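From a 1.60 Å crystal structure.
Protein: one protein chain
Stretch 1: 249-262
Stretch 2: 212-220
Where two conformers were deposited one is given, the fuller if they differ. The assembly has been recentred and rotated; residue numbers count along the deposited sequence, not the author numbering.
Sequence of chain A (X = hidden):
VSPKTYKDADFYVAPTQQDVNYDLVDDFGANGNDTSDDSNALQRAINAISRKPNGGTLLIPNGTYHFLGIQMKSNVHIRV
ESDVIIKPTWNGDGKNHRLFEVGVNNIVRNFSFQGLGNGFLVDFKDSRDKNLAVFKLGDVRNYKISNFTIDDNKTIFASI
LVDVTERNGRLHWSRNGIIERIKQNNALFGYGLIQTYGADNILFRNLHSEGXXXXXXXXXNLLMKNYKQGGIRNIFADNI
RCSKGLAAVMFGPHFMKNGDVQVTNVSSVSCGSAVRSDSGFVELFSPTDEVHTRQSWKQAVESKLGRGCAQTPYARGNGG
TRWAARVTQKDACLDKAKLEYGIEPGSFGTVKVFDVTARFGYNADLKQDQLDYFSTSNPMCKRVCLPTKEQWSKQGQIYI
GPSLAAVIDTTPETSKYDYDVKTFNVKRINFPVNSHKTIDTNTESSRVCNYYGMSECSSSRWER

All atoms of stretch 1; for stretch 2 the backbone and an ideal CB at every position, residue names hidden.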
ATOM      1  N   VAL A 249       1.363   0.937  -8.981  1.00 13.69           N
ATOM      2  CA  VAL A 249       2.646   0.745  -8.330  1.00 14.91           C
ATOM      3  C   VAL A 249       3.356   2.076  -8.179  1.00 15.41           C
ATOM      4  O   VAL A 249       3.443   2.852  -9.126  1.00 14.92           O
ATOM      5  CB  VAL A 249       3.535  -0.196  -9.157  1.00 15.36           C
ATOM      6  CG1 VAL A 249       4.897  -0.329  -8.495  1.00 16.97           C
ATOM      7  CG2 VAL A 249       2.869  -1.558  -9.290  1.00 16.53           C
ATOM      8  N   MET A 250       3.867   2.339  -6.984  1.00 14.78           N
ATOM      9  CA  MET A 250       4.569   3.588  -6.745  1.00 15.17           C
ATOM     10  C   MET A 250       5.835   3.392  -5.930  1.00 14.97           C
ATOM     11  O   MET A 250       5.860   2.613  -4.976  1.00 15.19           O
ATOM     12  CB  MET A 250       3.638   4.583  -6.048  1.00 15.95           C
ATOM     13  CG  MET A 250       4.308   5.881  -5.642  1.00 17.60           C
ATOM     14  SD  MET A 250       4.940   5.794  -3.960  0.50 17.31           S
ATOM     15  CE  MET A 250       3.761   6.876  -3.142  0.50 21.55           C
ATOM     16  N   PHE A 251       6.892   4.093  -6.331  1.00 14.41           N
ATOM     17  CA  PHE A 251       8.170   4.026  -5.641  1.00 14.58           C
ATOM     18  C   PHE A 251       8.440   5.410  -5.070  1.00 15.42           C
ATOM     19  O   PHE A 251       8.429   6.402  -5.798  1.00 16.10           O
ATOM     20  CB  PHE A 251       9.304   3.657  -6.600  1.00 14.29           C
ATOM     21  CG  PHE A 251       9.163   2.298  -7.217  1.00 13.66           C
ATOM     22  CD1 PHE A 251       8.398   2.115  -8.366  1.00 14.00           C
ATOM     23  CD2 PHE A 251       9.792   1.197  -6.647  1.00 14.36           C
ATOM     24  CE1 PHE A 251       8.261   0.857  -8.940  1.00 14.60           C
ATOM     25  CE2 PHE A 251       9.661  -0.066  -7.212  1.00 14.70           C
ATOM     26  CZ  PHE A 251       8.896  -0.238  -8.359  1.00 14.79           C
ATOM     27  N   GLY A 252       8.665   5.470  -3.763  1.00 14.62           N
ATOM     28  CA  GLY A 252       8.949   6.732  -3.103  1.00 15.95           C
ATOM     29  C   GLY A 252       9.827   6.381  -1.921  1.00 16.04           C
ATOM     30  O   GLY A 252       9.323   6.160  -0.824  1.00 15.89           O
ATOM     31  N   PRO A 253      11.152   6.341  -2.113  1.00 16.38           N
ATOM     32  CA  PRO A 253      12.084   5.993  -1.039  1.00 16.61           C
ATOM     33  C   PRO A 253      12.281   7.008   0.074  1.00 17.22           C
ATOM     34  O   PRO A 253      12.797   6.664   1.138  1.00 17.94           O
ATOM     35  CB  PRO A 253      13.373   5.716  -1.797  1.00 16.65           C
ATOM     36  CG  PRO A 253      13.326   6.760  -2.876  1.00 16.06           C
ATOM     37  CD  PRO A 253      11.881   6.694  -3.348  1.00 16.53           C
ATOM     38  N   HIS A 254      11.860   8.248  -0.154  1.00 18.04           N
ATOM     39  CA  HIS A 254      12.044   9.289   0.845  1.00 18.53           C
ATOM     40  C   HIS A 254      13.521   9.345   1.234  1.00 18.33           C
ATOM     41  O   HIS A 254      14.361   9.678   0.402  1.00 18.92           O
ATOM     42  CB  HIS A 254      11.161   9.027   2.070  1.00 19.99           C
ATOM     43  CG  HIS A 254       9.721   9.372   1.852  1.00 20.88           C
ATOM     44  ND1 HIS A 254       9.105  10.434   2.478  1.00 21.75           N
ATOM     45  CD2 HIS A 254       8.782   8.816   1.049  1.00 21.56           C
ATOM     46  CE1 HIS A 254       7.852  10.519   2.071  1.00 22.13           C
ATOM     47  NE2 HIS A 254       7.630   9.548   1.202  1.00 21.25           N
ATOM     48  N   PHE A 255      13.837   8.986   2.475  1.00 18.42           N
ATOM     49  CA  PHE A 255      15.212   9.020   2.983  1.00 18.47           C
ATOM     50  C   PHE A 255      15.901   7.655   3.008  1.00 18.94           C
ATOM     51  O   PHE A 255      17.101   7.559   3.272  1.00 19.20           O
ATOM     52  CB  PHE A 255      15.186   9.563   4.412  1.00 18.67           C
ATOM     53  CG  PHE A 255      14.295   8.770   5.328  1.00 19.15           C
ATOM     54  CD1 PHE A 255      14.689   7.514   5.786  1.00 19.74           C
ATOM     55  CD2 PHE A 255      13.031   9.239   5.670  1.00 19.37           C
ATOM     56  CE1 PHE A 255      13.837   6.737   6.565  1.00 20.30           C
ATOM     57  CE2 PHE A 255      12.169   8.469   6.451  1.00 20.30           C
ATOM     58  CZ  PHE A 255      12.575   7.213   6.896  1.00 19.59           C
ATOM     59  N   MET A 256      15.139   6.603   2.737  1.00 18.58           N
ATOM     60  CA  MET A 256      15.652   5.239   2.800  1.00 18.97           C
ATOM     61  C   MET A 256      16.336   4.665   1.568  1.00 18.49           C
ATOM     62  O   MET A 256      15.892   4.856   0.439  1.00 18.10           O
ATOM     63  CB  MET A 256      14.510   4.308   3.219  1.00 19.46           C
ATOM     64  CG  MET A 256      14.847   2.821   3.261  1.00 20.80           C
ATOM     65  SD  MET A 256      16.132   2.388   4.451  0.75 22.73           S
ATOM     66  CE  MET A 256      15.513   3.232   5.894  0.75 21.14           C
ATOM     67  N   LYS A 257      17.426   3.945   1.809  1.00 18.68           N
ATOM     68  CA  LYS A 257      18.158   3.284   0.742  1.00 19.38           C
ATOM     69  C   LYS A 257      17.595   1.868   0.649  1.00 19.20           C
ATOM     70  O   LYS A 257      17.874   1.019   1.499  1.00 20.33           O
ATOM     71  CB  LYS A 257      19.651   3.222   1.063  1.00 20.63           C
ATOM     72  CG  LYS A 257      20.447   2.443   0.033  1.00 22.36           C
ATOM     73  CD  LYS A 257      21.937   2.503   0.316  1.00 24.71           C
ATOM     74  CE  LYS A 257      22.719   1.740  -0.737  1.00 26.68           C
ATOM     75  NZ  LYS A 257      24.189   1.879  -0.543  1.00 29.31           N
ATOM     76  N   ASN A 258      16.791   1.626  -0.379  1.00 17.93           N
ATOM     77  CA  ASN A 258      16.168   0.325  -0.581  1.00 16.85           C
ATOM     78  C   ASN A 258      16.928  -0.512  -1.596  1.00 17.11           C
ATOM     79  O   ASN A 258      17.834  -0.019  -2.270  1.00 17.38           O
ATOM     80  CB  ASN A 258      14.727   0.516  -1.053  1.00 15.68           C
ATOM     81  CG  ASN A 258      13.882   1.263  -0.045  1.00 15.55           C
ATOM     82  OD1 ASN A 258      13.469   0.709   0.973  1.00 14.75           O
ATOM     83  ND2 ASN A 258      13.633   2.540  -0.316  1.00 15.13           N
ATOM     84  N   GLY A 259      16.538  -1.780  -1.700  1.00 16.70           N
ATOM     85  CA  GLY A 259      17.179  -2.694  -2.620  1.00 16.35           C
ATOM     86  C   GLY A 259      16.459  -2.906  -3.937  1.00 16.36           C
ATOM     87  O   GLY A 259      15.822  -1.994  -4.474  1.00 16.56           O
ATOM     88  N   ASP A 260      16.555  -4.127  -4.453  1.00 15.64           N
ATOM     89  CA  ASP A 260      15.958  -4.473  -5.733  1.00 15.68           C
ATOM     90  C   ASP A 260      14.482  -4.819  -5.671  1.00 15.01           C
ATOM     91  O   ASP A 260      13.999  -5.402  -4.695  1.00 14.42           O
ATOM     92  CB  ASP A 260      16.713  -5.640  -6.371  1.00 17.30           C
ATOM     93  CG  ASP A 260      18.208  -5.394  -6.462  1.00 19.91           C
ATOM     94  OD1 ASP A 260      18.627  -4.217  -6.428  1.00 21.97           O
ATOM     95  OD2 ASP A 260      18.964  -6.382  -6.577  0.50 19.72           O
ATOM     96  N   VAL A 261      13.773  -4.460  -6.737  1.00 14.16           N
ATOM     97  CA  VAL A 261      12.350  -4.729  -6.851  1.00 13.63           C
ATOM     98  C   VAL A 261      12.035  -5.084  -8.293  1.00 14.06           C
ATOM     99  O   VAL A 261      12.502  -4.423  -9.217  1.00 14.90           O
ATOM    100  CB  VAL A 261      11.493  -3.487  -6.479  1.00 13.26           C
ATOM    101  CG1 VAL A 261      10.005  -3.817  -6.621  1.00 13.44           C
ATOM    102  CG2 VAL A 261      11.804  -3.037  -5.063  1.00 12.65           C
ATOM    103  N   GLN A 262      11.260  -6.144  -8.486  1.00 13.19           N
ATOM    104  CA  GLN A 262      10.855  -6.530  -9.825  1.00 13.61           C
ATOM    105  C   GLN A 262       9.343  -6.612  -9.844  1.00 14.46           C
ATOM    106  O   GLN A 262       8.736  -7.266  -8.996  1.00 14.67           O
ATOM    107  CB  GLN A 262      11.433  -7.881 -10.233  1.00 14.83           C
ATOM    108  CG  GLN A 262      10.891  -8.340 -11.579  1.00 16.36           C
ATOM    109  CD  GLN A 262      11.485  -9.650 -12.031  1.00 18.30           C
ATOM    110  OE1 GLN A 262      12.636  -9.703 -12.465  1.00 19.72           O
ATOM    111  NE2 GLN A 262      10.705 -10.721 -11.926  1.00 18.66           N
ATOM    112  N   UNK A 212      -6.407   5.560  -4.299  1.00 15.49           N
ATOM    113  CA  UNK A 212      -5.074   5.478  -3.727  1.00 14.20           C
ATOM    114  C   UNK A 212      -4.081   4.711  -4.584  1.00 13.27           C
ATOM    115  O   UNK A 212      -4.096   4.808  -5.808  1.00 13.42           O
ATOM    116  CB  UNK A 212      -5.153   4.828  -2.344  1.00 14.20           C
ATOM    117  N   UNK A 213      -3.213   3.942  -3.933  1.00 13.53           N
ATOM    118  CA  UNK A 213      -2.198   3.161  -4.632  1.00 12.77           C
ATOM    119  C   UNK A 213      -2.246   1.712  -4.155  1.00 12.73           C
ATOM    120  O   UNK A 213      -2.325   1.450  -2.952  1.00 13.59           O
ATOM    121  CB  UNK A 213      -0.806   3.756  -4.411  1.00 12.77           C
ATOM    122  N   UNK A 214      -2.208   0.774  -5.097  1.00 13.19           N
ATOM    123  CA  UNK A 214      -2.271  -0.641  -4.740  1.00 12.35           C
ATOM    124  C   UNK A 214      -1.014  -1.112  -4.014  1.00 12.43           C
ATOM    125  O   UNK A 214      -1.091  -1.680  -2.924  1.00 12.65           O
ATOM    126  CB  UNK A 214      -2.488  -1.487  -5.996  1.00 12.35           C
ATOM    127  N   UNK A 215       0.141  -0.886  -4.628  1.00 12.26           N
ATOM    128  CA  UNK A 215       1.412  -1.279  -4.031  1.00 12.82           C
ATOM    129  C   UNK A 215       2.229  -0.013  -3.848  1.00 12.70           C
ATOM    130  O   UNK A 215       2.930   0.436  -4.754  1.00 13.43           O
ATOM    131  CB  UNK A 215       2.153  -2.305  -4.890  1.00 12.82           C
ATOM    132  N   UNK A 216       2.122   0.557  -2.657  1.00 13.28           N
ATOM    133  CA  UNK A 216       2.795   1.798  -2.322  1.00 12.79           C
ATOM    134  C   UNK A 216       4.121   1.546  -1.622  1.00 13.35           C
ATOM    135  O   UNK A 216       4.173   1.363  -0.407  1.00 13.60           O
ATOM    136  CB  UNK A 216       1.894   2.666  -1.441  1.00 12.79           C
ATOM    137  N   UNK A 217       5.197   1.529  -2.398  1.00 13.57           N
ATOM    138  CA  UNK A 217       6.510   1.300  -1.825  1.00 14.16           C
ATOM    139  C   UNK A 217       7.096   2.648  -1.458  1.00 14.49           C
ATOM    140  O   UNK A 217       8.070   3.119  -2.045  1.00 14.96           O
ATOM    141  CB  UNK A 217       7.422   0.540  -2.790  1.00 14.16           C
ATOM    142  N   UNK A 218       6.447   3.261  -0.475  1.00 15.19           N
ATOM    143  CA  UNK A 218       6.828   4.564   0.046  1.00 16.41           C
ATOM    144  C   UNK A 218       7.361   4.301   1.447  1.00 16.45           C
ATOM    145  O   UNK A 218       6.609   4.221   2.421  1.00 16.47           O
ATOM    146  CB  UNK A 218       5.662   5.554   0.047  1.00 16.41           C
ATOM    147  N   UNK A 219       8.675   4.145   1.522  1.00 17.13           N
ATOM    148  CA  UNK A 219       9.369   3.834   2.765  1.00 17.76           C
ATOM    149  C   UNK A 219       9.672   5.077   3.592  1.00 19.25           C
ATOM    150  O   UNK A 219      10.801   5.564   3.593  1.00 19.81           O
ATOM    151  CB  UNK A 219      10.670   3.088   2.462  1.00 17.76           C
ATOM    152  N   UNK A 220       8.674   5.572   4.322  1.00 21.19           N
ATOM    153  CA  UNK A 220       8.862   6.795   5.100  1.00 23.39           C
ATOM    154  C   UNK A 220       8.565   6.760   6.596  1.00 24.45           C
ATOM    155  O   UNK A 220       8.300   7.806   7.194  1.00 25.32           O
ATOM    156  CB  UNK A 220       7.985   7.885   4.481  1.00 23.39           C
TER

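Position 212 has a phi of 61° and a psi of -142°, a backbone that by itself favours glycine, and an ideal CB there would find nothing of stretch 1 within 5.5 Å. The residue is G212.

At 213 the CA-to-CB bond points toward stretch 1, and the ideal CB lies 4.8 Å from M250 CB. Carbon is all that is on offer, so a mid-sized aliphatic such as valine, leucine or isoleucine would suit. The residue is I213, whose CD1 reaches to 3.6 Å from M250 CB.

Position 214 points sideways at a corner of the chain, its ideal CB 5.4 Å from V249 N. Stretch 1 asks little here; the residue is A214.

From 215 the two backbones run parallel. The backbone O of 215 accepts from M250 N at 3.1 Å, a bond open to any side chain. The ideal CB sits 4.5 Å from V249 CG2, on the sheet face that carries V249, so an apolar residue fits. The residue is L215, whose CB makes a loose apolar contact with V249 CG2 at 4.5 Å.

Position 216 pairs with M250, and its CB points to the same face as M250's, 4.9 Å from M250 CE. A long aliphatic, or a polar chain with a long apolar stem, could pass the methionine. The residue is R216, whose NH1 comes within 3.4 Å of M250 CE.

The backbone of 217 is held twice: its N donates to M250 O at 2.9 Å, and its O accepts from G252 N at 3.0 Å. Its CB points to the face of V249 and F251, where V261 also waits: an apolar pocket with an aromatic wall. Leucine or isoleucine would be reasonable, and methionine, longer and more flexible, could reach the F251 ring and V261. The residue is M217. Its CE lies over the F251 ring face, 3.7 Å from the ring centroid, and 3.4 Å from V249 CG1, while SD is 3.9 Å from V261 CG1.

At 218 the CB points to the face carrying M250; the ideal CB is 3.9 Å from M250 CE and 4.6 Å from H254 NE2. The imidazole is within reach of a side chain two or three bonds longer; glutamate or glutamine could supply an acceptor. The residue is E218: H254 NE2 donates to its OE2 at 2.9 Å, almost straight at 178°, and its OE1 forms a salt bridge with R216 NH1 at 3.1 Å.

Position 219 points sideways, with its ideal CB 4.0 Å from N258 OD1, 4.1 Å from M256 CB and 4.4 Å from P253 O. Such a small, partly polar site favours serine or threonine. In T219, OG1 accepts from N258 ND2 at 3.2 Å and donates weakly to P253 O at 3.1 Å, tying this position to the turn that P253 begins. Its N also gives a weak bond to G252 O at 3.2 Å.

At 220 CA-to-CB points sideways, and the ideal CB packs close to the H254 ring, 3.4 Å from H254 ND1, so a side chain that is slim near the backbone would suit; alanine, serine, asparagine or aspartate are all possible. D220 lays its CB over the H254 ring face, 3.3 Å from the ring centroid.

Stretch 2 (212-220) GIALRMETD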
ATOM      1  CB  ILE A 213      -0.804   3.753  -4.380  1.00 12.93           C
ATOM      2  CG1 ILE A 213      -0.753   5.159  -4.978  1.00 12.35           C
ATOM      3  CG2 ILE A 213       0.280   2.868  -4.991  1.00 12.07           C
ATOM      4  CD1 ILE A 213       0.510   5.883  -4.696  1.00 14.57           C
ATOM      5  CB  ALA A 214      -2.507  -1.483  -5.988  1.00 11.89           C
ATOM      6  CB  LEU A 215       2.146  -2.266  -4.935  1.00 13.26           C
ATOM      7  CG  LEU A 215       3.494  -2.762  -4.403  1.00 13.51           C
ATOM      8  CD1 LEU A 215       3.334  -3.356  -2.997  1.00 13.75           C
ATOM      9  CD2 LEU A 215       4.047  -3.798  -5.364  1.00 13.89           C
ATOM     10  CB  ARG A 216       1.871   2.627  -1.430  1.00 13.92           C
ATOM     11  CG  ARG A 216       2.371   4.017  -1.104  1.00 14.23           C
ATOM     12  CD  ARG A 216       1.476   4.644  -0.048  1.00 15.40           C
ATOM     13  NE  ARG A 216       0.161   5.011  -0.568  1.00 15.27           N
ATOM     14  CZ  ARG A 216      -0.099   6.169  -1.170  1.00 16.66           C
ATOM     15  NH1 ARG A 216       0.866   7.066  -1.321  1.00 16.90           N
ATOM     16  NH2 ARG A 216      -1.319   6.434  -1.619  1.00 14.56           N
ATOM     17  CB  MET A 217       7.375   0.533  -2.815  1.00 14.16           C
ATOM     18  CG  MET A 217       6.837  -0.883  -3.011  1.00 13.92           C
ATOM     19  SD  MET A 217       7.618  -1.818  -4.305  1.00 15.46           S
ATOM     20  CE  MET A 217       6.772  -1.126  -5.751  1.00 17.16           C
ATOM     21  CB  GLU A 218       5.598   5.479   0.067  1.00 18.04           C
ATOM     22  CG  GLU A 218       5.839   6.867   0.624  1.00 21.31           C
ATOM     23  CD  GLU A 218       4.772   7.858   0.186  1.00 22.76           C
ATOM     24  OE1 GLU A 218       3.587   7.466   0.108  1.00 22.76           O
ATOM     25  OE2 GLU A 218       5.121   9.031  -0.073  0.75 22.80           O
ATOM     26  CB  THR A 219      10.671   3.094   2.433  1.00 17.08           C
ATOM     27  OG1 THR A 219      11.460   3.893   1.540  1.00 16.55           O
ATOM     28  CG2 THR A 219      10.355   1.782   1.733  1.00 17.48           C
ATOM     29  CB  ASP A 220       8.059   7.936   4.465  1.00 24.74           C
ATOM     30  CG  ASP A 220       6.561   7.677   4.468  1.00 26.46           C
ATOM     31  OD1 ASP A 220       6.120   6.681   5.078  1.00 26.97           O
ATOM     32  OD2 ASP A 220       5.819   8.481   3.863  0.75 27.77           O
TER
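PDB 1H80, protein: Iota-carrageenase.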